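Local coordinates for protein thioesterase (Streptomyces sp. WAC02707, PDB 6VAP) that probably hydrolyses stalled or unwanted acyl thioesters from the carrier proteins of the borrelidin polyketide synthase, as a type II editing thioesterase, at residues 11-16 with 81-86; 24-29 with 52-57; 136-141 with 176-181; 145-150 with 169-174. One frame throughout, in Å; residues are numbered along the deposited sequence.

Contact 1: 11-16 with 81-86; sequences DVWIRQ and FPVLRA
Val-83 of helix 73-87 points both its methyls at the chain around edge strand 14-15. Its CG1, anti to the backbone N (chi1 -177°), slides past Ile-14, coming within 3.6 Å of Ile-14 CD1, and also meets the carboxylate of Asp-11 tip to tip. Its CG2 crosses Trp-13 at about a right angle and lies 3.9 Å from Trp-13 CD1, oblique to the indole. Ile-14 runs out extended past CG1 (chi2 169°), so that its CD1 also reaches Leu-84 CD2 at 3.5 Å, closer than carbons usually pack. No hydrogen bond crosses here: this is helix-on-sheet packing at one margin of an alpha/beta-hydrolase fold, where the only antiparallel strand, 14-15, pairs with 52-56. Behind the apolar layer, an Asx motif shapes the loop. Asp-11 holds its CG in the crowded position between N and carbonyl carbon, and OD1 takes the N-H of Ile-14 at 2.6 Å, from above the carboxylate plane; Trp-13 N adds a weak second bond. Arg-15 braces the same turn through NH2 to Val-12 O (2.7 Å) while forming a salt bridge with Asp-63. Trp-13 makes a cation-pi contact with Arg-64, and beyond Leu-84 lie Leu-107 and Phe-111 of helix 99-113.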
loop_
_atom_site.group_PDB
_atom_site.type_symbol
_atom_site.label_atom_id
_atom_site.label_comp_id
_atom_site.label_asym_id
_atom_site.label_seq_id
_atom_site.Cartn_x
_atom_site.Cartn_y
_atom_site.Cartn_z
ATOM N N ASP A 11 -15.504 -3.299 8.125
ATOM C CA ASP A 11 -15.152 -3.308 9.535
ATOM C C ASP A 11 -14.237 -2.110 9.808
ATOM O O ASP A 11 -14.023 -1.247 8.948
ATOM C CB ASP A 11 -14.499 -4.640 9.924
ATOM C CG ASP A 11 -13.305 -4.991 9.052
ATOM O OD1 ASP A 11 -12.367 -4.185 8.977
ATOM O OD2 ASP A 11 -13.313 -6.081 8.444
ATOM N N VAL A 12 -13.701 -2.056 11.027
ATOM C CA VAL A 12 -12.883 -0.921 11.432
ATOM C C VAL A 12 -11.647 -0.820 10.564
ATOM O O VAL A 12 -11.189 0.292 10.254
ATOM C CB VAL A 12 -12.522 -1.038 12.928
ATOM C CG1 VAL A 12 -11.512 -2.154 13.160
ATOM C CG2 VAL A 12 -11.977 0.284 13.443
ATOM N N TRP A 13 -11.106 -1.963 10.128
ATOM C CA TRP A 13 -9.877 -1.947 9.338
ATOM C C TRP A 13 -10.115 -1.877 7.830
ATOM O O TRP A 13 -9.367 -1.219 7.100
ATOM C CB TRP A 13 -9.038 -3.206 9.626
ATOM C CG TRP A 13 -8.265 -3.165 10.886
ATOM C CD1 TRP A 13 -8.639 -3.672 12.116
ATOM C CD2 TRP A 13 -6.932 -2.687 11.033
ATOM N NE1 TRP A 13 -7.626 -3.463 13.030
ATOM C CE2 TRP A 13 -6.558 -2.899 12.384
ATOM C CE3 TRP A 13 -6.002 -2.131 10.149
ATOM C CZ2 TRP A 13 -5.325 -2.518 12.878
ATOM C CZ3 TRP A 13 -4.764 -1.757 10.653
ATOM C CH2 TRP A 13 -4.451 -1.942 12.003
ATOM N N ILE A 14 -11.129 -2.576 7.344
ATOM C CA ILE A 14 -11.275 -2.870 5.924
ATOM C C ILE A 14 -12.539 -2.207 5.428
ATOM O O ILE A 14 -13.636 -2.572 5.859
ATOM C CB ILE A 14 -11.316 -4.383 5.654
ATOM C CG1 ILE A 14 -10.003 -5.024 6.158
ATOM C CG2 ILE A 14 -11.521 -4.636 4.170
ATOM C CD1 ILE A 14 -10.020 -6.518 6.201
ATOM N N ARG A 15 -12.395 -1.267 4.499
ATOM C CA ARG A 15 -13.521 -0.510 3.969
ATOM C C ARG A 15 -13.820 -1.007 2.558
ATOM O O ARG A 15 -12.956 -0.955 1.675
ATOM C CB ARG A 15 -13.219 0.989 3.967
ATOM C CG ARG A 15 -12.731 1.536 5.313
ATOM C CD ARG A 15 -13.818 1.376 6.387
ATOM N NE ARG A 15 -13.252 1.455 7.731
ATOM C CZ ARG A 15 -13.240 2.546 8.486
ATOM N NH1 ARG A 15 -13.762 3.674 8.028
ATOM N NH2 ARG A 15 -12.702 2.499 9.704
ATOM N N GLN A 16 -15.040 -1.473 2.346
ATOM C CA GLN A 16 -15.525 -1.951 1.053
ATOM C C GLN A 16 -16.512 -0.901 0.556
ATOM O O GLN A 16 -17.650 -0.825 1.029
ATOM C CB GLN A 16 -16.177 -3.320 1.225
ATOM C CG GLN A 16 -16.674 -3.950 -0.066
ATOM C CD GLN A 16 -17.389 -5.265 0.161
ATOM O OE1 GLN A 16 -17.677 -5.631 1.290
ATOM N NE2 GLN A 16 -17.675 -5.980 -0.911
ATOM N N PHE A 81 -3.157 -8.496 9.551
ATOM C CA PHE A 81 -3.225 -9.772 8.849
ATOM C C PHE A 81 -4.385 -10.620 9.303
ATOM O O PHE A 81 -5.109 -11.116 8.421
ATOM C CB PHE A 81 -1.904 -10.518 8.991
ATOM C CG PHE A 81 -1.820 -11.742 8.121
ATOM C CD1 PHE A 81 -2.058 -11.660 6.743
ATOM C CD2 PHE A 81 -1.499 -12.970 8.667
ATOM C CE1 PHE A 81 -1.995 -12.781 5.957
ATOM C CE2 PHE A 81 -1.414 -14.090 7.864
ATOM C CZ PHE A 81 -1.671 -13.994 6.512
ATOM N N PRO A 82 -4.598 -10.876 10.610
ATOM C CA PRO A 82 -5.750 -11.692 11.021
ATOM C C PRO A 82 -7.069 -11.160 10.525
ATOM O O PRO A 82 -7.987 -11.942 10.253
ATOM C CB PRO A 82 -5.684 -11.659 12.556
ATOM C CG PRO A 82 -4.350 -11.060 12.897
ATOM C CD PRO A 82 -3.891 -10.286 11.765
ATOM N N VAL A 83 -7.208 -9.842 10.442
ATOM C CA VAL A 83 -8.447 -9.256 9.950
ATOM C C VAL A 83 -8.608 -9.552 8.467
ATOM O O VAL A 83 -9.668 -10.005 8.021
ATOM C CB VAL A 83 -8.469 -7.742 10.218
ATOM C CG1 VAL A 83 -9.783 -7.134 9.766
ATOM C CG2 VAL A 83 -8.243 -7.488 11.726
ATOM N N LEU A 84 -7.566 -9.273 7.674
ATOM C CA LEU A 84 -7.629 -9.605 6.254
ATOM C C LEU A 84 -7.772 -11.098 6.037
ATOM O O LEU A 84 -8.435 -11.510 5.084
ATOM C CB LEU A 84 -6.391 -9.101 5.524
ATOM C CG LEU A 84 -6.422 -7.611 5.204
ATOM C CD1 LEU A 84 -5.014 -7.177 4.852
ATOM C CD2 LEU A 84 -7.401 -7.311 4.050
ATOM N N ARG A 85 -7.164 -11.916 6.901
ATOM C CA ARG A 85 -7.315 -13.368 6.804
ATOM C C ARG A 85 -8.785 -13.787 6.801
ATOM O O ARG A 85 -9.201 -14.625 5.991
ATOM C CB ARG A 85 -6.584 -14.044 7.960
ATOM C CG ARG A 85 -5.120 -14.264 7.726
ATOM C CD ARG A 85 -4.594 -15.414 8.577
ATOM N NE ARG A 85 -4.977 -16.700 8.012
ATOM C CZ ARG A 85 -4.303 -17.826 8.207
ATOM N NH1 ARG A 85 -3.210 -17.818 8.964
ATOM N NH2 ARG A 85 -4.726 -18.959 7.652
ATOM N N ALA A 86 -9.589 -13.229 7.713
ATOM C CA ALA A 86 -10.996 -13.618 7.808
ATOM C C ALA A 86 -11.816 -13.193 6.593
ATOM O O ALA A 86 -12.886 -13.753 6.355
ATOM C CB ALA A 86 -11.612 -13.027 9.079
#

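Contact 2: 24-29 with 52-57; sequences APQLIC and DVLAVQ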
loop_
_atom_site.group_PDB
_atom_site.type_symbol
_atom_site.label_atom_id
_atom_site.label_comp_id
_atom_site.label_asym_id
_atom_site.label_seq_id
_atom_site.Cartn_x
_atom_site.Cartn_y
_atom_site.Cartn_z
ATOM N N ALA A 24 -15.653 -12.071 -8.068
ATOM C CA ALA A 24 -14.699 -11.004 -8.312
ATOM C C ALA A 24 -13.369 -11.318 -7.621
ATOM O O ALA A 24 -13.347 -11.719 -6.453
ATOM C CB ALA A 24 -15.258 -9.659 -7.813
ATOM N N PRO A 25 -12.248 -11.079 -8.281
ATOM C CA PRO A 25 -10.979 -11.104 -7.553
ATOM C C PRO A 25 -10.948 -9.971 -6.556
ATOM O O PRO A 25 -11.611 -8.948 -6.749
ATOM C CB PRO A 25 -9.929 -10.896 -8.645
ATOM C CG PRO A 25 -10.650 -11.126 -9.941
ATOM C CD PRO A 25 -12.069 -10.760 -9.704
ATOM N N GLN A 26 -10.123 -10.138 -5.517
ATOM C CA GLN A 26 -9.996 -9.173 -4.428
ATOM C C GLN A 26 -8.739 -8.320 -4.600
ATOM O O GLN A 26 -7.682 -8.813 -5.000
ATOM C CB GLN A 26 -9.942 -9.857 -3.060
ATOM C CG GLN A 26 -11.291 -10.279 -2.517
ATOM C CD GLN A 26 -11.206 -10.753 -1.081
ATOM O OE1 GLN A 26 -10.121 -11.022 -0.570
ATOM N NE2 GLN A 26 -12.350 -10.853 -0.420
ATOM N N LEU A 27 -8.866 -7.028 -4.328
ATOM C CA LEU A 27 -7.738 -6.107 -4.354
ATOM C C LEU A 27 -7.690 -5.401 -2.999
ATOM O O LEU A 27 -8.630 -4.692 -2.612
ATOM C CB LEU A 27 -7.874 -5.098 -5.493
ATOM C CG LEU A 27 -6.806 -3.983 -5.423
ATOM C CD1 LEU A 27 -5.466 -4.523 -5.794
ATOM C CD2 LEU A 27 -7.161 -2.794 -6.292
ATOM N N ILE A 28 -6.618 -5.634 -2.261
ATOM C CA ILE A 28 -6.427 -5.015 -0.958
ATOM C C ILE A 28 -5.507 -3.841 -1.161
ATOM O O ILE A 28 -4.396 -4.028 -1.655
ATOM C CB ILE A 28 -5.827 -6.007 0.047
ATOM C CG1 ILE A 28 -6.721 -7.270 0.134
ATOM C CG2 ILE A 28 -5.695 -5.365 1.435
ATOM C CD1 ILE A 28 -5.955 -8.470 0.615
ATOM N N CYS A 29 -5.935 -2.647 -0.776
ATOM C CA CYS A 29 -5.237 -1.396 -1.061
ATOM C C CYS A 29 -4.749 -0.756 0.229
ATOM O O CYS A 29 -5.550 -0.503 1.134
ATOM C CB CYS A 29 -6.188 -0.428 -1.787
ATOM S SG CYS A 29 -6.694 -1.092 -3.380
ATOM N N ASP A 52 -13.394 -6.866 -6.169
ATOM C CA ASP A 52 -13.730 -6.533 -4.787
ATOM C C ASP A 52 -12.591 -5.703 -4.216
ATOM O O ASP A 52 -11.579 -6.238 -3.777
ATOM C CB ASP A 52 -13.978 -7.797 -3.973
ATOM C CG ASP A 52 -14.422 -7.495 -2.559
ATOM O OD1 ASP A 52 -14.680 -6.301 -2.265
ATOM O OD2 ASP A 52 -14.510 -8.446 -1.743
ATOM N N VAL A 53 -12.748 -4.387 -4.227
ATOM C CA VAL A 53 -11.701 -3.480 -3.769
ATOM C C VAL A 53 -11.850 -3.271 -2.272
ATOM O O VAL A 53 -12.896 -2.819 -1.805
ATOM C CB VAL A 53 -11.765 -2.138 -4.508
ATOM C CG1 VAL A 53 -10.677 -1.197 -3.972
ATOM C CG2 VAL A 53 -11.613 -2.347 -6.027
ATOM N N LEU A 54 -10.805 -3.570 -1.520
ATOM C CA LEU A 54 -10.807 -3.439 -0.071
ATOM C C LEU A 54 -9.752 -2.410 0.293
ATOM O O LEU A 54 -8.569 -2.584 -0.030
ATOM C CB LEU A 54 -10.513 -4.770 0.607
ATOM C CG LEU A 54 -11.501 -5.890 0.293
ATOM C CD1 LEU A 54 -11.096 -7.158 1.058
ATOM C CD2 LEU A 54 -12.915 -5.493 0.670
ATOM N N ALA A 55 -10.166 -1.355 0.983
ATOM C CA ALA A 55 -9.275 -0.257 1.319
ATOM C C ALA A 55 -9.046 -0.271 2.827
ATOM O O ALA A 55 -9.995 -0.388 3.612
ATOM C CB ALA A 55 -9.849 1.071 0.836
ATOM N N VAL A 56 -7.798 -0.169 3.230
ATOM C CA VAL A 56 -7.449 -0.312 4.636
ATOM C C VAL A 56 -7.430 1.060 5.294
ATOM O O VAL A 56 -6.827 2.006 4.784
ATOM C CB VAL A 56 -6.097 -1.034 4.787
ATOM C CG1 VAL A 56 -5.707 -1.183 6.228
ATOM C CG2 VAL A 56 -6.186 -2.420 4.095
ATOM N N GLN A 57 -8.056 1.149 6.445
ATOM C CA GLN A 57 -8.045 2.334 7.289
ATOM C C GLN A 57 -7.148 2.068 8.481
ATOM O O GLN A 57 -7.515 1.306 9.370
ATOM C CB GLN A 57 -9.468 2.659 7.746
ATOM C CG GLN A 57 -9.591 3.919 8.583
ATOM C CD GLN A 57 -9.759 5.168 7.728
ATOM O OE1 GLN A 57 -8.962 5.432 6.866
ATOM N NE2 GLN A 57 -10.780 5.955 8.007
HETATM O O HOH W 1 -15.071 -10.839 -1.990
#
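Strands 26-29 and 52-56 run parallel, 4.7 Å apart at their axes and inclined by 18°, joined by a ladder of five backbone hydrogen bonds from Asp-52 N to Val-56 N. The bonds from Leu-54 N to Leu-27 O and from Cys-29 N to Leu-54 O, both 2.7 Å, lie nearly along the C=O axes of their acceptors. Leu-27 N instead meets Asp-52 O from above the carbonyl plane, although the N-H...O angle is nearly straight at 171°. Side chains alternate between the two faces. On one, Gln-26 and Asp-52 lie alongside, pointing the same way with amide and carboxylate planes 72° apart. Gln-26 NE2 makes only a weak bond to Asp-52 OD2 at 3.5 Å; a water does better, accepting from that NE2 and donating to OD2 at 2.5 Å. The extended Gln-26 chain carries its amide on to the backbone at the end of helix 73-87, where OE1 accepts from His-89 N and NE2 donates to Arg-87 O. Farther along this face, Ile-28 CG2 obliquely crosses Val-56 CG2 at 4.0 Å. On the other face, Cys-29 SG, beside its own backbone N, sits 4.0 Å from Val-53 CG1. The pair forms the two strands of a right-handed beta-alpha-beta crossover in the alpha/beta-hydrolase sheet: connecting helix 41-47 packs on Leu-27 and Val-53, helix 73-87 lies over Ile-28, Leu-54 and Val-56 on the opposite face, and strands 92-97 and 14-15 flank the two on either side.

Contact 3: 136-141 with 176-181; sequences GTVHLL and GDYRAA
A short 3-10 turn at 138-140 lies against helix 167-182, between strands 120-124 and 196-201, where many alpha/beta-hydrolases carry a lid, so this is probably the lid region here. The tight part is His-139 against Arg-179. His-139 CB lies 3.4 Å from Arg-179 N, against the helix backbone, and the crowded position of CG between backbone N and carbonyl carbon (chi1 69°) turns the ring so that CG and CD2 face Arg-179. Arg-179 leaves the helix with CG anti to its N, then bends at chi3 (-72°) so that the guanidinium folds back over the ring's edge. The planes stand 84° apart, nearly perpendicular, with the imidazole edge against the guanidinium face: His-139 CD2 points into its centre, 3.2 Å from Arg-179 CZ. Leu-140 CG lies over one face of the imidazole. His-139 ND1 is bonded to Glu-182 farther along the helix, whose carboxylate also takes Val-138 N; that acid would probably help to offset the nearby arginine charge. One residue earlier, Val-138 CG1 makes a CH-pi contact over one face of Tyr-178, 4.0 Å from the ring centroid but offset toward its rim. No direct hydrogen bond joins the segments; on the looser side waters bridge them. One water links His-139 NE2 with Arg-179 NH1. Another accepts from Arg-179 NH2 at 2.5 Å and donates to His-139 O, a carbonyl that also receives Arg-175 NH1.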
loop_
_atom_site.group_PDB
_atom_site.type_symbol
_atom_site.label_atom_id
_atom_site.label_comp_id
_atom_site.label_asym_id
_atom_site.label_seq_id
_atom_site.Cartn_x
_atom_site.Cartn_y
_atom_site.Cartn_z
ATOM N N GLY A 136 15.931 8.572 7.928
ATOM C CA GLY A 136 14.851 9.539 7.777
ATOM C C GLY A 136 14.469 10.152 9.114
ATOM O O GLY A 136 14.502 9.490 10.151
ATOM N N THR A 137 14.117 11.444 9.098
ATOM C CA THR A 137 13.905 12.187 10.340
ATOM C C THR A 137 12.610 12.994 10.327
ATOM O O THR A 137 12.345 13.726 11.282
ATOM C CB THR A 137 15.089 13.128 10.633
ATOM O OG1 THR A 137 15.063 14.218 9.713
ATOM C CG2 THR A 137 16.416 12.396 10.500
ATOM N N VAL A 138 11.793 12.872 9.284
ATOM C CA VAL A 138 10.560 13.656 9.218
ATOM C C VAL A 138 9.688 13.392 10.443
ATOM O O VAL A 138 9.043 14.302 10.975
ATOM C CB VAL A 138 9.807 13.363 7.905
ATOM C CG1 VAL A 138 8.404 13.830 7.986
ATOM C CG2 VAL A 138 10.533 14.032 6.738
ATOM N N HIS A 139 9.643 12.147 10.901
ATOM C CA HIS A 139 8.836 11.803 12.063
ATOM C C HIS A 139 9.365 12.417 13.351
ATOM O O HIS A 139 8.638 12.436 14.340
ATOM C CB HIS A 139 8.736 10.284 12.235
ATOM C CG HIS A 139 10.019 9.623 12.634
ATOM N ND1 HIS A 139 11.069 9.455 11.758
ATOM C CD2 HIS A 139 10.428 9.093 13.812
ATOM C CE1 HIS A 139 12.061 8.835 12.377
ATOM N NE2 HIS A 139 11.695 8.597 13.623
ATOM N N LEU A 140 10.603 12.893 13.372
ATOM C CA LEU A 140 11.212 13.489 14.549
ATOM C C LEU A 140 11.084 15.002 14.591
ATOM O O LEU A 140 11.499 15.610 15.579
ATOM C CB LEU A 140 12.697 13.108 14.611
ATOM C CG LEU A 140 12.988 11.613 14.635
ATOM C CD1 LEU A 140 14.486 11.339 14.510
ATOM C CD2 LEU A 140 12.420 10.977 15.892
ATOM N N LEU A 141 10.512 15.626 13.568
ATOM C CA LEU A 141 10.389 17.078 13.561
ATOM C C LEU A 141 9.389 17.566 14.607
ATOM O O LEU A 141 8.466 16.852 14.999
ATOM C CB LEU A 141 9.943 17.570 12.190
ATOM C CG LEU A 141 10.818 17.190 10.995
ATOM C CD1 LEU A 141 10.018 17.287 9.705
ATOM C CD2 LEU A 141 12.041 18.069 10.951
ATOM N N GLY A 176 3.090 9.183 13.247
ATOM C CA GLY A 176 3.184 7.737 13.399
ATOM C C GLY A 176 3.365 6.999 12.084
ATOM O O GLY A 176 4.135 6.042 12.006
ATOM N N ASP A 177 2.641 7.411 11.039
ATOM C CA ASP A 177 2.792 6.793 9.721
ATOM C C ASP A 177 4.199 7.014 9.178
ATOM O O ASP A 177 4.844 6.095 8.659
ATOM C CB ASP A 177 1.764 7.386 8.744
ATOM C CG ASP A 177 0.365 6.831 8.921
ATOM O OD1 ASP A 177 0.183 5.892 9.706
ATOM O OD2 ASP A 177 -0.563 7.370 8.265
ATOM N N TYR A 178 4.670 8.253 9.240
ATOM C CA TYR A 178 6.031 8.526 8.798
ATOM C C TYR A 178 7.044 7.745 9.621
ATOM O O TYR A 178 8.008 7.190 9.073
ATOM C CB TYR A 178 6.298 10.029 8.853
ATOM C CG TYR A 178 5.977 10.717 7.524
ATOM C CD1 TYR A 178 6.927 10.811 6.505
ATOM C CD2 TYR A 178 4.731 11.267 7.300
ATOM C CE1 TYR A 178 6.634 11.438 5.301
ATOM C CE2 TYR A 178 4.420 11.895 6.094
ATOM C CZ TYR A 178 5.375 11.980 5.107
ATOM O OH TYR A 178 5.068 12.607 3.920
ATOM N N ARG A 179 6.862 7.720 10.936
ATOM C CA ARG A 179 7.759 6.941 11.770
ATOM C C ARG A 179 7.820 5.511 11.248
ATOM O O ARG A 179 8.899 4.924 11.130
ATOM C CB ARG A 179 7.285 6.987 13.230
ATOM C CG ARG A 179 8.007 6.016 14.166
ATOM C CD ARG A 179 7.603 6.229 15.619
ATOM N NE ARG A 179 8.168 7.452 16.164
ATOM C CZ ARG A 179 9.440 7.591 16.511
ATOM N NH1 ARG A 179 10.281 6.574 16.370
ATOM N NH2 ARG A 179 9.868 8.753 16.995
ATOM N N ALA A 180 6.659 4.938 10.910
ATOM C CA ALA A 180 6.623 3.566 10.438
ATOM C C ALA A 180 7.385 3.452 9.137
ATOM O O ALA A 180 8.145 2.493 8.961
ATOM C CB ALA A 180 5.176 3.106 10.271
ATOM N N ALA A 181 7.191 4.424 8.216
ATOM C CA ALA A 181 7.890 4.406 6.928
ATOM C C ALA A 181 9.397 4.557 7.104
ATOM O O ALA A 181 10.179 3.935 6.378
ATOM C CB ALA A 181 7.366 5.526 6.013
HETATM O O HOH W 2 13.087 7.192 15.784
HETATM O O HOH W 3 8.339 10.764 16.651
#

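Contact 4: 145-150 with 169-174; sequences ELVAEL and MALPAI
Leu-171 puts its isopropyl end against three side chains of helix 143-149 and its C-terminal end, and its conformation is unusual: chi1 is -140°, well off a staggered position. That twist sets CD1 and CD2 astride Val-147 CG1, at 3.6 and 3.7 Å from it. Val-147 crosses Leu-171 at about a right angle; its CG1 lies anti to the carbonyl carbon, while CG2 takes the crowded place between N and carbonyl carbon. Leu-146 comes from one residue earlier, tip to tip. Its CG is anti to the backbone N, its chi2 of 38° falls short of the usual value near 60°, and Leu-146 CD2 butts against Leu-171 CG at 3.7 Å. Leu-150 has an ordinary leucine shape, with CG beside its backbone N and an extended chi2 (173°). It is the first residue to leave helical angles, yet its side chain still points at the partner helix. With that extended shape Leu-150 CD1 reaches two neighbours, lying 4.0 Å from Leu-171 CD1 and 3.9 Å from Ile-174 CG2. Ile-174 meets it tip to tip with CG2 anti to its own N. No polar atom bonds across, so branched aliphatic carbons alone join the two segments, in what is probably the lid region of this alpha/beta-hydrolase. Residues 152-165 between them are not modelled. The end of helix 143-149 thus packs Leu-146, Val-147 and Leu-150 against helix 167-182, where Leu-146 also reaches Arg-175 and Leu-150 touches Tyr-178, while Val-138 of the preceding loop adjoins Leu-146.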
loop_
_atom_site.group_PDB
_atom_site.type_symbol
_atom_site.label_atom_id
_atom_site.label_comp_id
_atom_site.label_asym_id
_atom_site.label_seq_id
_atom_site.Cartn_x
_atom_site.Cartn_y
_atom_site.Cartn_z
ATOM N N GLU A 145 7.594 22.263 12.749
ATOM C CA GLU A 145 8.465 21.875 11.650
ATOM C C GLU A 145 7.842 20.742 10.851
ATOM O O GLU A 145 8.137 20.586 9.661
ATOM C CB GLU A 145 9.840 21.472 12.185
ATOM C CG GLU A 145 10.661 22.644 12.717
ATOM C CD GLU A 145 12.022 22.212 13.241
ATOM O OE1 GLU A 145 12.701 23.041 13.892
ATOM O OE2 GLU A 145 12.413 21.041 13.006
ATOM N N LEU A 146 6.987 19.945 11.496
ATOM C CA LEU A 146 6.303 18.861 10.803
ATOM C C LEU A 146 5.340 19.408 9.768
ATOM O O LEU A 146 5.400 19.037 8.590
ATOM C CB LEU A 146 5.558 17.990 11.819
ATOM C CG LEU A 146 4.912 16.699 11.328
ATOM C CD1 LEU A 146 5.745 15.987 10.296
ATOM C CD2 LEU A 146 4.662 15.773 12.516
ATOM N N VAL A 147 4.400 20.245 10.203
ATOM C CA VAL A 147 3.392 20.779 9.297
ATOM C C VAL A 147 4.051 21.551 8.161
ATOM O O VAL A 147 3.626 21.473 7.003
ATOM C CB VAL A 147 2.388 21.651 10.077
ATOM C CG1 VAL A 147 1.746 20.835 11.191
ATOM C CG2 VAL A 147 3.084 22.857 10.646
ATOM N N ALA A 148 5.117 22.292 8.475
ATOM C CA ALA A 148 5.812 23.057 7.449
ATOM C C ALA A 148 6.361 22.138 6.367
ATOM O O ALA A 148 6.168 22.379 5.172
ATOM C CB ALA A 148 6.938 23.875 8.079
ATOM N N GLU A 149 7.060 21.080 6.766
ATOM C CA GLU A 149 7.607 20.152 5.784
ATOM C C GLU A 149 6.516 19.401 5.036
ATOM O O GLU A 149 6.782 18.834 3.969
ATOM C CB GLU A 149 8.550 19.156 6.463
ATOM C CG GLU A 149 10.022 19.398 6.152
ATOM C CD GLU A 149 10.505 18.610 4.939
ATOM O OE1 GLU A 149 9.710 17.821 4.383
ATOM O OE2 GLU A 149 11.681 18.786 4.549
ATOM N N LEU A 150 5.294 19.377 5.565
ATOM C CA LEU A 150 4.169 18.769 4.860
ATOM C C LEU A 150 3.537 19.762 3.887
ATOM O O LEU A 150 2.336 19.999 3.896
ATOM C CB LEU A 150 3.135 18.259 5.861
ATOM C CG LEU A 150 3.523 17.077 6.744
ATOM C CD1 LEU A 150 2.451 16.817 7.798
ATOM C CD2 LEU A 150 3.781 15.823 5.910
ATOM N N MET A 169 -5.135 17.686 14.802
ATOM C CA MET A 169 -5.889 16.461 15.044
ATOM C C MET A 169 -5.321 15.295 14.246
ATOM O O MET A 169 -5.329 14.155 14.722
ATOM C CB MET A 169 -7.359 16.673 14.681
ATOM C CG MET A 169 -8.306 16.643 15.867
ATOM S SD MET A 169 -10.029 16.659 15.328
ATOM C CE MET A 169 -10.149 18.258 14.572
ATOM N N ALA A 170 -4.816 15.556 13.042
ATOM C CA ALA A 170 -4.297 14.509 12.171
ATOM C C ALA A 170 -2.795 14.309 12.319
ATOM O O ALA A 170 -2.276 13.263 11.905
ATOM C CB ALA A 170 -4.621 14.843 10.715
ATOM N N LEU A 171 -2.085 15.273 12.908
ATOM C CA LEU A 171 -0.629 15.180 12.950
ATOM C C LEU A 171 -0.142 13.938 13.677
ATOM O O LEU A 171 0.778 13.275 13.171
ATOM C CB LEU A 171 -0.054 16.444 13.587
ATOM C CG LEU A 171 1.223 16.981 12.933
ATOM C CD1 LEU A 171 0.998 17.353 11.477
ATOM C CD2 LEU A 171 1.745 18.181 13.715
ATOM N N PRO A 172 -0.686 13.575 14.838
ATOM C CA PRO A 172 -0.211 12.345 15.496
ATOM C C PRO A 172 -0.268 11.132 14.593
ATOM O O PRO A 172 0.632 10.285 14.647
ATOM C CB PRO A 172 -1.150 12.208 16.708
ATOM C CG PRO A 172 -1.614 13.602 16.990
ATOM C CD PRO A 172 -1.679 14.300 15.654
ATOM N N ALA A 173 -1.309 11.022 13.764
ATOM C CA ALA A 173 -1.405 9.893 12.845
ATOM C C ALA A 173 -0.398 10.013 11.704
ATOM O O ALA A 173 0.203 9.010 11.294
ATOM C CB ALA A 173 -2.823 9.790 12.288
ATOM N N ILE A 174 -0.186 11.228 11.190
ATOM C CA ILE A 174 0.810 11.418 10.137
ATOM C C ILE A 174 2.209 11.122 10.665
ATOM O O ILE A 174 2.998 10.428 10.021
ATOM C CB ILE A 174 0.715 12.844 9.573
ATOM C CG1 ILE A 174 -0.701 13.092 8.986
ATOM C CG2 ILE A 174 1.796 13.087 8.529
ATOM C CD1 ILE A 174 -0.977 14.533 8.670
#

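Contact 2 lies within the central sheet and contact 1 joins the sheet's edge to a covering helix, both buried; contacts 3 and 4 pack a loop and a short helix on helix 167-182, contact 3 at the surface and contact 4 partly buried. Contact 2 is backbone hydrogen bonding between parallel strands, and contact 1 continues the same sheet outward: Arg-15 N reaches Ala-55 O at 2.7 Å, so strand 14-15 extends it while Ile-14, with Trp-13 just before it, packs on helix 73-87. Contacts 3 and 4 touch through Val-138 with Leu-146 and Tyr-178 with Leu-150. One is aromatic, charged and water-bridged, the other wholly aliphatic. Contacts 2 and 3 stand about 26 Å apart between centres.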